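N-terminal acetyltransferase B complex subunit MDM20 (Candida albicans, PDB 5K04) serves as the non-catalytic subunit of the NatB N-terminal acetyltransferase complex, probably as a helical scaffold for the catalytic subunit that acetylates protein N-termini. Local coordinates at residues E661-L666 with V744-S749; D460-I465 with V512-Q517; K595-I600 with L612-Y617; L678-K681 with Y687-Q690. All blocks are in the same frame, centred on the assembly; numbering follows the deposited sequence.

In the fold
All four contacts join helix to helix through carbon, but differ in what fills them. Interaction 2 lies nearest the centre of the chain, about 16 Å between centres, and lays a lysine chain over a tryptophan face. Interactions 3 and 1 are also buried, about 25 and 28 Å out; the former brings aromatic rings together, the latter leucine methyls and a threonine. Interaction 4 is farthest from it, about 38 Å out, with a partly exposed alanine beside a buried methionine. Interactions 1 and 4 use the two ends of helix 661-682, which also packs against helix 608-625 of interaction 3. None of the four is bridged by hydrogen bonds between its segments; Thr-663 and Lys-514 find polar partners elsewhere.

Interaction 1: residues E661-L666 with V744-S749; sequences ELTQNL and VALLNS
Leu-746 reaches across from helix 729-747 to the start of helix 661-682 and sets one methyl, CD1, against Thr-663. The apolar part of the contact is built mainly on that methyl. Leu-746 CD1 lies 3.9 Å from CB of Thr-663 and as close to its methyl CG2, and the two side chains cross nearly at right angles. The leucine branch is extended, with CG anti to the carbonyl carbon (chi1 -64°) and CD1 carried straight outward, which brings the methyl against the neighbouring helix. Leu-746 CD1 also comes within 4.2 Å of Leu-666 CB, one turn further along. A second, looser touch joins Leu-666 CD2 to Leu-747 CD2 at 4.3 Å.

Polar groups take part differently. The carbonyl of Thr-663 meets a methyl here, its O lying 3.7 Å from Leu-746 CD1, and is hydrogen-bonded to Thr-667 OG1. The hydroxyl of Thr-663 is also engaged elsewhere, with Asn-423, Asn-425 and Gly-660, so the residue offers this contact its carbon side. At the far end of 744-749, Ser-749 OG donates to Ala-745 O at 3.0 Å, tilted 22° from the carbonyl plane, and so turns its side chain back toward the carbonyl four residues earlier.

The seam thus joins helix 661-682 to helix 729-747, the last of the chain. Phe-702 of helix 698-703 lies against both Leu-666 and Leu-747, Thr-667 continues the surface beside Leu-746, and helix 707-717 packs on neighbouring Leu-662.

Interaction 2: residues D460-I465 with V512-Q517; sequences DAWVDI and VAKILQ
Lys-514 lies across the indole of Trp-462, and its chain can be followed atom by atom. Lys-514 CB stands 4.2 Å from Trp-462 CD2, at the margin of contact. Lys-514 CG does most of the work: 3.4 Å from Trp-462 CE2, it sits over the five-membered ring, 3.6 Å from the centroid and 21° off the normal, a CH-pi contact. The chain then bends at chi2 (81°), so CD and CE stay near the indole rather than leaving it, with Lys-514 CE 3.8 Å from Trp-462 NE1. NZ passes beyond the ring to hydrogen bonds with the carbonyls of Thr-450 and Thr-452, which give the buried ammonium group polar partners and probably help hold the aliphatic part over the face.

Beside it, Ile-515 CG1 packs on Trp-462 CB at 3.7 Å, and Ile-515 CD1 reaches Val-463 CG2 at 4.3 Å.

The helical segments 460-465 and 512-517 run largely antiparallel, their axes 9.5 Å apart at closest and 151° between directions; both lie in the range of the NatB non-catalytic subunit family, grouped with the TPR clan. Leu-449 and Thr-452 also touch the tryptophan, Phe-531 of helix 525-537 touches Ile-515, and helix 571-584 packs on the neighbouring Ala-513 and Leu-516.

Interaction 3: residues K595-I600 with L612-Y617; sequences KVFNKI and LLYKLY
Phe-597 sets the far end of its ring against Tyr-614 and Tyr-617 of helix 608-625, next along the chain after its own helix 591-601; the contact is the side-chain packing of one helix-loop-helix unit in this all-helical scaffold. Phe-597 is the sole contributor from 595-600, and its orientation governs the rest. With CG anti to the backbone N (chi1 -169°) the ring extends away from its own helix, and the far end, CE1 and CZ, arrives at residues 614 and 617, one turn apart on the partner.

The Phe-597 and Tyr-614 side chains cross at about a right angle, CZ of Phe-597 resting 4.0 Å from CD1 of Tyr-614. The tyrosine ring is itself held by other groups: Leu-613 CD2 lies over one of its faces, Phe-606 meets it with planes inclined at about 30°, and Ala-573 and Lys-577 of helix 571-584 also touch it. Tyr-617 brings its CB within 4.0 Å of Phe-597 CZ, but its ring leads off elsewhere, into an edge-to-face meeting with Phe-672 of helix 661-682. Val-580 of helix 571-584 also touches Phe-597.

A further element of the contact is weakly polar. The carbonyl of Tyr-614 meets the phenylalanine at the ring's edge, close to its plane, where aromatic hydrogens carry slight positive charge; Tyr-614 O stands 3.4 Å from Phe-597 CE1 and 3.7 Å from Phe-597 CZ.

Interaction 4: residues L678-K681 with Y687-Q690; sequences LLAK and YMNQ
Met-688 and Ala-680 meet at the closest point between 678-681 and 687-690, where their CA atoms are 5.3 Å apart. The alanine is small enough to let the backbones draw near: Ala-680 CB lies 4.2 Å from Met-688 CB, and Met-688 CB lies 4.1 Å from Ala-680 CA. The rest of the methionine reaches past this point. Its chain starts with CG anti to the carbonyl carbon and then bends twice, at chi2 (-53°) and chi3 (-65°), curling the terminal methyl back against the first helix instead of letting it extend. Met-688 CE ends 4.0 Å from the backbone N of Ala-680 and 4.2 Å from Leu-679 CB. The methionine touches Ala-680 with CB and CE, and Leu-679 with CE alone, two successive residues of helix 661-682.

The pair belongs to a helix-loop-helix connection, in which the end of helix 661-682 is followed after a short turn by helix 686-695. The turn probably helps place Met-688: its backbone N is hydrogen-bonded to OG of Ser-685, just ahead of the second helix.

Further out, helix 608-625 touches both partners. Its Thr-624 touches Leu-679 and Met-688 alike, and its Leu-620 meets Met-688 as well, so the methionine side chain meets helices 661-682 and 608-625. On neighbouring positions, Tyr-687 packs on Ile-623 of helix 608-625 and on Thr-633 of helix 630-643, while Gln-690 leans on Tyr-637.

Interaction 1: residues E661-L666 with V744-S749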
loop_
_atom_site.group_PDB
_atom_site.type_symbol
_atom_site.label_atom_id
_atom_site.label_comp_id
_atom_site.label_asym_id
_atom_site.label_seq_id
_atom_site.Cartn_x
_atom_site.Cartn_y
_atom_site.Cartn_z
ATOM N N GLU A 661 11.971 23.685 3.556
ATOM C CA GLU A 661 12.768 23.645 2.330
ATOM C C GLU A 661 14.220 23.985 2.576
ATOM O O GLU A 661 15.069 23.629 1.755
ATOM C CB GLU A 661 12.274 24.641 1.288
ATOM C CG GLU A 661 10.864 24.496 0.853
ATOM C CD GLU A 661 10.375 25.782 0.252
ATOM O OE1 GLU A 661 9.568 26.474 0.906
ATOM O OE2 GLU A 661 10.847 26.126 -0.848
ATOM N N LEU A 662 14.514 24.723 3.651
ATOM C CA LEU A 662 15.896 25.086 3.926
ATOM C C LEU A 662 16.749 23.846 4.171
ATOM O O LEU A 662 17.807 23.673 3.558
ATOM C CB LEU A 662 15.952 26.043 5.116
ATOM C CG LEU A 662 17.370 26.360 5.573
ATOM C CD1 LEU A 662 18.120 27.103 4.469
ATOM C CD2 LEU A 662 17.321 27.186 6.830
ATOM N N THR A 663 16.289 22.952 5.048
ATOM C CA THR A 663 17.084 21.763 5.327
ATOM C C THR A 663 16.947 20.710 4.233
ATOM O O THR A 663 17.876 19.923 4.020
ATOM C CB THR A 663 16.719 21.189 6.698
ATOM O OG1 THR A 663 15.299 21.069 6.837
ATOM C CG2 THR A 663 17.268 22.095 7.798
ATOM N N GLN A 664 15.827 20.704 3.505
ATOM C CA GLN A 664 15.721 19.830 2.339
ATOM C C GLN A 664 16.782 20.176 1.289
ATOM O O GLN A 664 17.518 19.299 0.812
ATOM C CB GLN A 664 14.326 19.937 1.728
ATOM C CG GLN A 664 13.224 19.236 2.467
ATOM C CD GLN A 664 11.943 19.241 1.637
ATOM O OE1 GLN A 664 11.252 20.262 1.546
ATOM N NE2 GLN A 664 11.642 18.107 0.999
ATOM N N ASN A 665 16.834 21.452 0.874
ATOM C CA ASN A 665 17.804 21.874 -0.132
ATOM C C ASN A 665 19.232 21.732 0.386
ATOM O O ASN A 665 20.131 21.317 -0.353
ATOM C CB ASN A 665 17.553 23.326 -0.541
ATOM C CG ASN A 665 16.216 23.530 -1.209
ATOM O OD1 ASN A 665 15.629 22.604 -1.790
ATOM N ND2 ASN A 665 15.723 24.763 -1.137
ATOM N N LEU A 666 19.457 22.107 1.651
ATOM C CA LEU A 666 20.793 22.041 2.223
ATOM C C LEU A 666 21.277 20.596 2.292
ATOM O O LEU A 666 22.451 20.312 2.010
ATOM C CB LEU A 666 20.775 22.700 3.599
ATOM C CG LEU A 666 22.046 23.298 4.196
ATOM C CD1 LEU A 666 22.813 24.092 3.156
ATOM C CD2 LEU A 666 21.670 24.182 5.371
ATOM N N VAL A 744 22.689 22.445 12.155
ATOM C CA VAL A 744 24.127 22.442 12.443
ATOM C C VAL A 744 24.777 21.153 11.951
ATOM O O VAL A 744 25.908 21.161 11.443
ATOM C CB VAL A 744 24.365 22.666 13.951
ATOM C CG1 VAL A 744 25.805 22.291 14.359
ATOM C CG2 VAL A 744 24.069 24.114 14.313
ATOM N N ALA A 745 24.074 20.025 12.084
ATOM C CA ALA A 745 24.574 18.768 11.539
ATOM C C ALA A 745 24.848 18.887 10.042
ATOM O O ALA A 745 25.856 18.373 9.546
ATOM C CB ALA A 745 23.566 17.655 11.824
ATOM N N LEU A 746 23.968 19.587 9.314
ATOM C CA LEU A 746 24.135 19.763 7.873
ATOM C C LEU A 746 25.305 20.696 7.564
ATOM O O LEU A 746 26.137 20.395 6.702
ATOM C CB LEU A 746 22.830 20.294 7.260
ATOM C CG LEU A 746 21.638 19.333 7.358
ATOM C CD1 LEU A 746 20.369 19.898 6.726
ATOM C CD2 LEU A 746 21.972 17.962 6.727
ATOM N N LEU A 747 25.383 21.831 8.272
ATOM C CA LEU A 747 26.444 22.814 8.050
ATOM C C LEU A 747 27.829 22.224 8.287
ATOM O O LEU A 747 28.764 22.492 7.526
ATOM C CB LEU A 747 26.227 24.011 8.969
ATOM C CG LEU A 747 25.007 24.869 8.664
ATOM C CD1 LEU A 747 24.760 25.830 9.805
ATOM C CD2 LEU A 747 25.232 25.637 7.387
ATOM N N ASN A 748 27.982 21.434 9.355
ATOM C CA ASN A 748 29.233 20.739 9.633
ATOM C C ASN A 748 29.527 19.638 8.624
ATOM O O ASN A 748 30.650 19.133 8.585
ATOM C CB ASN A 748 29.194 20.143 11.039
ATOM C CG ASN A 748 29.099 21.208 12.127
ATOM O OD1 ASN A 748 29.345 22.396 11.893
ATOM N ND2 ASN A 748 28.730 20.780 13.323
ATOM N N SER A 749 28.543 19.242 7.830
ATOM C CA SER A 749 28.730 18.223 6.812
ATOM C C SER A 749 29.112 18.819 5.462
ATOM O O SER A 749 29.541 18.077 4.575
ATOM C CB SER A 749 27.458 17.383 6.683
ATOM O OG SER A 749 27.359 16.445 7.738
#

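Interaction 2: residues D460-I465 with V512-Q517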
loop_
_atom_site.group_PDB
_atom_site.type_symbol
_atom_site.label_atom_id
_atom_site.label_comp_id
_atom_site.label_asym_id
_atom_site.label_seq_id
_atom_site.Cartn_x
_atom_site.Cartn_y
_atom_site.Cartn_z
ATOM N N ASP A 460 19.320 3.386 9.934
ATOM C CA ASP A 460 19.008 2.015 10.322
ATOM C C ASP A 460 17.508 1.753 10.285
ATOM O O ASP A 460 17.078 0.642 9.963
ATOM C CB ASP A 460 19.579 1.727 11.711
ATOM C CG ASP A 460 21.116 1.751 11.734
ATOM O OD1 ASP A 460 21.736 1.306 10.744
ATOM O OD2 ASP A 460 21.696 2.206 12.749
ATOM N N ALA A 461 16.699 2.762 10.590
ATOM C CA ALA A 461 15.253 2.606 10.467
ATOM C C ALA A 461 14.838 2.441 9.007
ATOM O O ALA A 461 13.975 1.613 8.683
ATOM C CB ALA A 461 14.540 3.799 11.102
ATOM N N TRP A 462 15.458 3.213 8.107
ATOM C CA TRP A 462 15.155 3.078 6.683
ATOM C C TRP A 462 15.548 1.706 6.141
ATOM O O TRP A 462 14.823 1.121 5.331
ATOM C CB TRP A 462 15.863 4.168 5.891
ATOM C CG TRP A 462 15.161 5.476 5.968
ATOM C CD1 TRP A 462 15.571 6.595 6.643
ATOM C CD2 TRP A 462 13.915 5.811 5.355
ATOM N NE1 TRP A 462 14.655 7.606 6.474
ATOM C CE2 TRP A 462 13.625 7.149 5.696
ATOM C CE3 TRP A 462 13.014 5.111 4.552
ATOM C CZ2 TRP A 462 12.485 7.801 5.254
ATOM C CZ3 TRP A 462 11.852 5.766 4.117
ATOM C CH2 TRP A 462 11.608 7.094 4.466
ATOM N N VAL A 463 16.709 1.192 6.553
ATOM C CA VAL A 463 17.112 -0.151 6.149
ATOM C C VAL A 463 16.084 -1.163 6.632
ATOM O O VAL A 463 15.753 -2.129 5.931
ATOM C CB VAL A 463 18.522 -0.463 6.691
ATOM C CG1 VAL A 463 18.873 -1.925 6.507
ATOM C CG2 VAL A 463 19.565 0.423 6.029
ATOM N N ASP A 464 15.540 -0.933 7.832
ATOM C CA ASP A 464 14.501 -1.805 8.368
ATOM C C ASP A 464 13.250 -1.757 7.499
ATOM O O ASP A 464 12.621 -2.790 7.234
ATOM C CB ASP A 464 14.188 -1.392 9.806
ATOM C CG ASP A 464 13.405 -2.439 10.551
ATOM O OD1 ASP A 464 13.957 -3.540 10.778
ATOM O OD2 ASP A 464 12.237 -2.158 10.910
ATOM N N ILE A 465 12.895 -0.563 7.023
ATOM C CA ILE A 465 11.801 -0.417 6.075
ATOM C C ILE A 465 12.103 -1.172 4.785
ATOM O O ILE A 465 11.230 -1.854 4.232
ATOM C CB ILE A 465 11.530 1.080 5.827
ATOM C CG1 ILE A 465 11.002 1.727 7.103
ATOM C CG2 ILE A 465 10.534 1.280 4.718
ATOM C CD1 ILE A 465 10.702 3.189 6.987
ATOM N N VAL A 512 14.995 3.556 -1.099
ATOM C CA VAL A 512 16.362 3.352 -1.581
ATOM C C VAL A 512 17.089 4.686 -1.717
ATOM O O VAL A 512 18.240 4.824 -1.283
ATOM C CB VAL A 512 16.361 2.568 -2.913
ATOM C CG1 VAL A 512 17.774 2.471 -3.510
ATOM C CG2 VAL A 512 15.771 1.153 -2.739
ATOM N N ALA A 513 16.420 5.696 -2.294
ATOM C CA ALA A 513 17.035 7.018 -2.443
ATOM C C ALA A 513 17.441 7.599 -1.094
ATOM O O ALA A 513 18.521 8.189 -0.959
ATOM C CB ALA A 513 16.064 7.969 -3.141
ATOM N N LYS A 514 16.582 7.422 -0.084
ATOM C CA LYS A 514 16.826 7.963 1.248
ATOM C C LYS A 514 17.983 7.249 1.941
ATOM O O LYS A 514 18.794 7.881 2.626
ATOM C CB LYS A 514 15.544 7.850 2.068
ATOM C CG LYS A 514 15.559 8.647 3.332
ATOM C CD LYS A 514 15.225 10.111 3.075
ATOM C CE LYS A 514 15.035 10.816 4.416
ATOM N NZ LYS A 514 14.668 12.236 4.254
ATOM N N ILE A 515 18.072 5.930 1.778
ATOM C CA ILE A 515 19.200 5.179 2.320
ATOM C C ILE A 515 20.507 5.655 1.704
ATOM O O ILE A 515 21.521 5.834 2.401
ATOM C CB ILE A 515 18.989 3.675 2.081
ATOM C CG1 ILE A 515 17.899 3.147 3.023
ATOM C CG2 ILE A 515 20.323 2.915 2.211
ATOM C CD1 ILE A 515 17.326 1.814 2.571
ATOM N N LEU A 516 20.517 5.821 0.383
ATOM C CA LEU A 516 21.726 6.263 -0.298
ATOM C C LEU A 516 22.144 7.644 0.191
ATOM O O LEU A 516 23.305 7.865 0.538
ATOM C CB LEU A 516 21.488 6.258 -1.805
ATOM C CG LEU A 516 21.356 4.859 -2.405
ATOM C CD1 LEU A 516 20.777 4.914 -3.822
ATOM C CD2 LEU A 516 22.720 4.204 -2.381
ATOM N N GLN A 517 21.184 8.565 0.287
ATOM C CA GLN A 517 21.495 9.942 0.658
ATOM C C GLN A 517 22.136 10.008 2.036
ATOM O O GLN A 517 23.180 10.644 2.218
ATOM C CB GLN A 517 20.220 10.797 0.618
ATOM C CG GLN A 517 20.427 12.201 1.192
ATOM C CD GLN A 517 19.199 13.072 1.071
ATOM O OE1 GLN A 517 18.320 13.050 1.940
ATOM N NE2 GLN A 517 19.128 13.851 -0.013
#

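Interaction 3: residues K595-I600 with L612-Y617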
loop_
_atom_site.group_PDB
_atom_site.type_symbol
_atom_site.label_atom_id
_atom_site.label_comp_id
_atom_site.label_asym_id
_atom_site.label_seq_id
_atom_site.Cartn_x
_atom_site.Cartn_y
_atom_site.Cartn_z
ATOM N N LYS A 595 20.988 10.129 -20.962
ATOM C CA LYS A 595 19.885 10.507 -21.834
ATOM C C LYS A 595 18.555 10.433 -21.095
ATOM O O LYS A 595 17.718 11.337 -21.215
ATOM C CB LYS A 595 19.878 9.615 -23.075
ATOM C CG LYS A 595 21.018 9.925 -24.050
ATOM C CD LYS A 595 21.084 8.882 -25.155
ATOM C CE LYS A 595 22.352 9.022 -25.975
ATOM N NZ LYS A 595 22.420 7.972 -27.033
ATOM N N VAL A 596 18.345 9.373 -20.315
ATOM C CA VAL A 596 17.154 9.310 -19.475
ATOM C C VAL A 596 17.141 10.481 -18.499
ATOM O O VAL A 596 16.126 11.171 -18.340
ATOM C CB VAL A 596 17.088 7.954 -18.749
ATOM C CG1 VAL A 596 15.943 7.927 -17.772
ATOM C CG2 VAL A 596 16.944 6.823 -19.763
ATOM N N PHE A 597 18.284 10.737 -17.857
ATOM C CA PHE A 597 18.408 11.842 -16.908
ATOM C C PHE A 597 17.980 13.156 -17.546
ATOM O O PHE A 597 17.216 13.933 -16.964
ATOM C CB PHE A 597 19.862 11.927 -16.422
ATOM C CG PHE A 597 20.071 12.847 -15.237
ATOM C CD1 PHE A 597 20.119 14.223 -15.396
ATOM C CD2 PHE A 597 20.240 12.326 -13.977
ATOM C CE1 PHE A 597 20.319 15.060 -14.306
ATOM C CE2 PHE A 597 20.435 13.152 -12.882
ATOM C CZ PHE A 597 20.472 14.522 -13.050
ATOM N N ASN A 598 18.468 13.416 -18.753
ATOM C CA ASN A 598 18.246 14.708 -19.388
ATOM C C ASN A 598 16.815 14.857 -19.910
ATOM O O ASN A 598 16.271 15.968 -19.911
ATOM C CB ASN A 598 19.278 14.891 -20.499
ATOM C CG ASN A 598 19.166 16.220 -21.180
ATOM O OD1 ASN A 598 19.281 17.271 -20.552
ATOM N ND2 ASN A 598 18.943 16.184 -22.481
ATOM N N LYS A 599 16.189 13.754 -20.346
ATOM C CA LYS A 599 14.779 13.792 -20.721
ATOM C C LYS A 599 13.894 14.110 -19.517
ATOM O O LYS A 599 12.913 14.853 -19.633
ATOM C CB LYS A 599 14.376 12.453 -21.344
ATOM C CG LYS A 599 13.076 12.503 -22.150
ATOM C CD LYS A 599 12.746 11.155 -22.778
ATOM C CE LYS A 599 11.951 11.322 -24.073
ATOM N NZ LYS A 599 10.713 12.138 -23.893
ATOM N N ILE A 600 14.239 13.561 -18.352
ATOM C CA ILE A 600 13.455 13.775 -17.144
ATOM C C ILE A 600 13.592 15.211 -16.643
ATOM O O ILE A 600 12.595 15.850 -16.290
ATOM C CB ILE A 600 13.870 12.753 -16.076
ATOM C CG1 ILE A 600 13.524 11.346 -16.570
ATOM C CG2 ILE A 600 13.202 13.058 -14.751
ATOM C CD1 ILE A 600 14.185 10.256 -15.783
ATOM N N LEU A 612 18.582 24.006 -10.849
ATOM C CA LEU A 612 20.026 24.210 -10.873
ATOM C C LEU A 612 20.770 22.976 -10.365
ATOM O O LEU A 612 21.765 22.552 -10.961
ATOM C CB LEU A 612 20.383 25.433 -10.037
ATOM C CG LEU A 612 21.858 25.705 -9.729
ATOM C CD1 LEU A 612 22.590 26.136 -10.983
ATOM C CD2 LEU A 612 21.970 26.777 -8.643
ATOM N N LEU A 613 20.293 22.388 -9.267
ATOM C CA LEU A 613 20.931 21.210 -8.686
ATOM C C LEU A 613 21.125 20.107 -9.722
ATOM O O LEU A 613 22.211 19.520 -9.829
ATOM C CB LEU A 613 20.087 20.694 -7.511
ATOM C CG LEU A 613 20.664 19.487 -6.733
ATOM C CD1 LEU A 613 21.983 19.846 -6.040
ATOM C CD2 LEU A 613 19.662 18.904 -5.726
ATOM N N TYR A 614 20.071 19.802 -10.487
ATOM C CA TYR A 614 20.131 18.654 -11.379
ATOM C C TYR A 614 20.857 18.978 -12.671
ATOM O O TYR A 614 21.415 18.074 -13.299
ATOM C CB TYR A 614 18.720 18.108 -11.617
ATOM C CG TYR A 614 18.226 17.457 -10.346
ATOM C CD1 TYR A 614 18.861 16.315 -9.840
ATOM C CD2 TYR A 614 17.178 18.009 -9.608
ATOM C CE1 TYR A 614 18.457 15.733 -8.639
ATOM C CE2 TYR A 614 16.762 17.426 -8.406
ATOM C CZ TYR A 614 17.401 16.288 -7.926
ATOM O OH TYR A 614 16.978 15.722 -6.739
ATOM N N LYS A 615 20.880 20.255 -13.060
ATOM C CA LYS A 615 21.801 20.682 -14.103
ATOM C C LYS A 615 23.253 20.547 -13.633
ATOM O O LYS A 615 24.101 20.014 -14.360
ATOM C CB LYS A 615 21.477 22.116 -14.518
ATOM C CG LYS A 615 22.342 22.642 -15.658
ATOM C CD LYS A 615 21.804 23.981 -16.184
ATOM C CE LYS A 615 22.738 24.623 -17.207
ATOM N NZ LYS A 615 22.843 23.868 -18.480
ATOM N N LEU A 616 23.551 21.006 -12.411
ATOM C CA LEU A 616 24.871 20.777 -11.830
ATOM C C LEU A 616 25.218 19.293 -11.847
ATOM O O LEU A 616 26.290 18.906 -12.322
ATOM C CB LEU A 616 24.926 21.330 -10.401
ATOM C CG LEU A 616 24.842 22.864 -10.227
ATOM C CD1 LEU A 616 25.006 23.279 -8.767
ATOM C CD2 LEU A 616 25.847 23.600 -11.110
ATOM N N TYR A 617 24.296 18.442 -11.374
ATOM C CA TYR A 617 24.536 17.001 -11.400
ATOM C C TYR A 617 24.834 16.521 -12.818
ATOM O O TYR A 617 25.837 15.841 -13.058
ATOM C CB TYR A 617 23.344 16.244 -10.827
ATOM C CG TYR A 617 23.429 15.910 -9.342
ATOM C CD1 TYR A 617 24.454 15.112 -8.831
ATOM C CD2 TYR A 617 22.444 16.345 -8.461
ATOM C CE1 TYR A 617 24.506 14.776 -7.471
ATOM C CE2 TYR A 617 22.483 16.016 -7.109
ATOM C CZ TYR A 617 23.517 15.241 -6.615
ATOM O OH TYR A 617 23.549 14.949 -5.270
#

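Interaction 4: residues L678-K681 with Y687-Q690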
loop_
_atom_site.group_PDB
_atom_site.type_symbol
_atom_site.label_atom_id
_atom_site.label_comp_id
_atom_site.label_asym_id
_atom_site.label_seq_id
_atom_site.Cartn_x
_atom_site.Cartn_y
_atom_site.Cartn_z
ATOM N N LEU A 678 33.572 12.245 -4.152
ATOM C CA LEU A 678 33.718 10.856 -4.572
ATOM C C LEU A 678 34.245 10.777 -6.002
ATOM O O LEU A 678 35.201 10.042 -6.290
ATOM C CB LEU A 678 32.376 10.139 -4.421
ATOM C CG LEU A 678 32.254 8.626 -4.625
ATOM C CD1 LEU A 678 31.002 8.124 -3.967
ATOM C CD2 LEU A 678 32.197 8.298 -6.090
ATOM N N LEU A 679 33.643 11.549 -6.910
ATOM C CA LEU A 679 34.068 11.528 -8.305
ATOM C C LEU A 679 35.467 12.110 -8.478
ATOM O O LEU A 679 36.235 11.636 -9.325
ATOM C CB LEU A 679 33.057 12.280 -9.161
ATOM C CG LEU A 679 31.725 11.533 -9.285
ATOM C CD1 LEU A 679 30.658 12.407 -9.903
ATOM C CD2 LEU A 679 31.919 10.259 -10.109
ATOM N N ALA A 680 35.818 13.132 -7.693
ATOM C CA ALA A 680 37.172 13.674 -7.760
ATOM C C ALA A 680 38.218 12.602 -7.468
ATOM O O ALA A 680 39.295 12.593 -8.077
ATOM C CB ALA A 680 37.318 14.836 -6.788
ATOM N N LYS A 681 37.917 11.690 -6.540
ATOM C CA LYS A 681 38.797 10.554 -6.278
ATOM C C LYS A 681 38.805 9.580 -7.452
ATOM O O LYS A 681 39.856 9.297 -8.034
ATOM C CB LYS A 681 38.349 9.833 -5.004
ATOM C CG LYS A 681 38.326 10.674 -3.734
ATOM C CD LYS A 681 37.656 9.893 -2.602
ATOM C CE LYS A 681 37.305 10.773 -1.406
ATOM N NZ LYS A 681 36.364 10.080 -0.467
ATOM N N TYR A 687 40.180 19.977 -13.298
ATOM C CA TYR A 687 38.922 20.693 -13.105
ATOM C C TYR A 687 38.093 20.107 -11.959
ATOM O O TYR A 687 37.360 20.852 -11.295
ATOM C CB TYR A 687 38.125 20.747 -14.419
ATOM C CG TYR A 687 38.012 19.433 -15.155
ATOM C CD1 TYR A 687 37.143 18.444 -14.710
ATOM C CD2 TYR A 687 38.760 19.185 -16.301
ATOM C CE1 TYR A 687 37.031 17.241 -15.368
ATOM C CE2 TYR A 687 38.656 17.980 -16.973
ATOM C CZ TYR A 687 37.780 17.007 -16.501
ATOM O OH TYR A 687 37.649 15.793 -17.139
ATOM N N MET A 688 38.210 18.801 -11.679
ATOM C CA MET A 688 37.544 18.256 -10.496
ATOM C C MET A 688 38.209 18.737 -9.208
ATOM O O MET A 688 37.521 19.051 -8.226
ATOM C CB MET A 688 37.528 16.731 -10.543
ATOM C CG MET A 688 36.626 16.158 -11.619
ATOM S SD MET A 688 34.963 16.789 -11.571
ATOM C CE MET A 688 34.543 16.113 -10.007
ATOM N N ASN A 689 39.547 18.797 -9.188
ATOM C CA ASN A 689 40.237 19.339 -8.020
ATOM C C ASN A 689 39.862 20.793 -7.782
ATOM O O ASN A 689 39.848 21.251 -6.636
ATOM C CB ASN A 689 41.745 19.200 -8.179
ATOM C CG ASN A 689 42.206 17.771 -8.045
ATOM O OD1 ASN A 689 41.604 16.980 -7.316
ATOM N ND2 ASN A 689 43.275 17.420 -8.762
ATOM N N GLN A 690 39.535 21.528 -8.843
ATOM C CA GLN A 690 39.091 22.903 -8.662
ATOM C C GLN A 690 37.675 22.957 -8.097
ATOM O O GLN A 690 37.360 23.840 -7.287
ATOM C CB GLN A 690 39.197 23.659 -9.988
ATOM C CG GLN A 690 38.726 25.105 -9.942
ATOM C CD GLN A 690 39.430 25.933 -8.887
ATOM O OE1 GLN A 690 40.525 25.594 -8.432
ATOM N NE2 GLN A 690 38.798 27.035 -8.495
#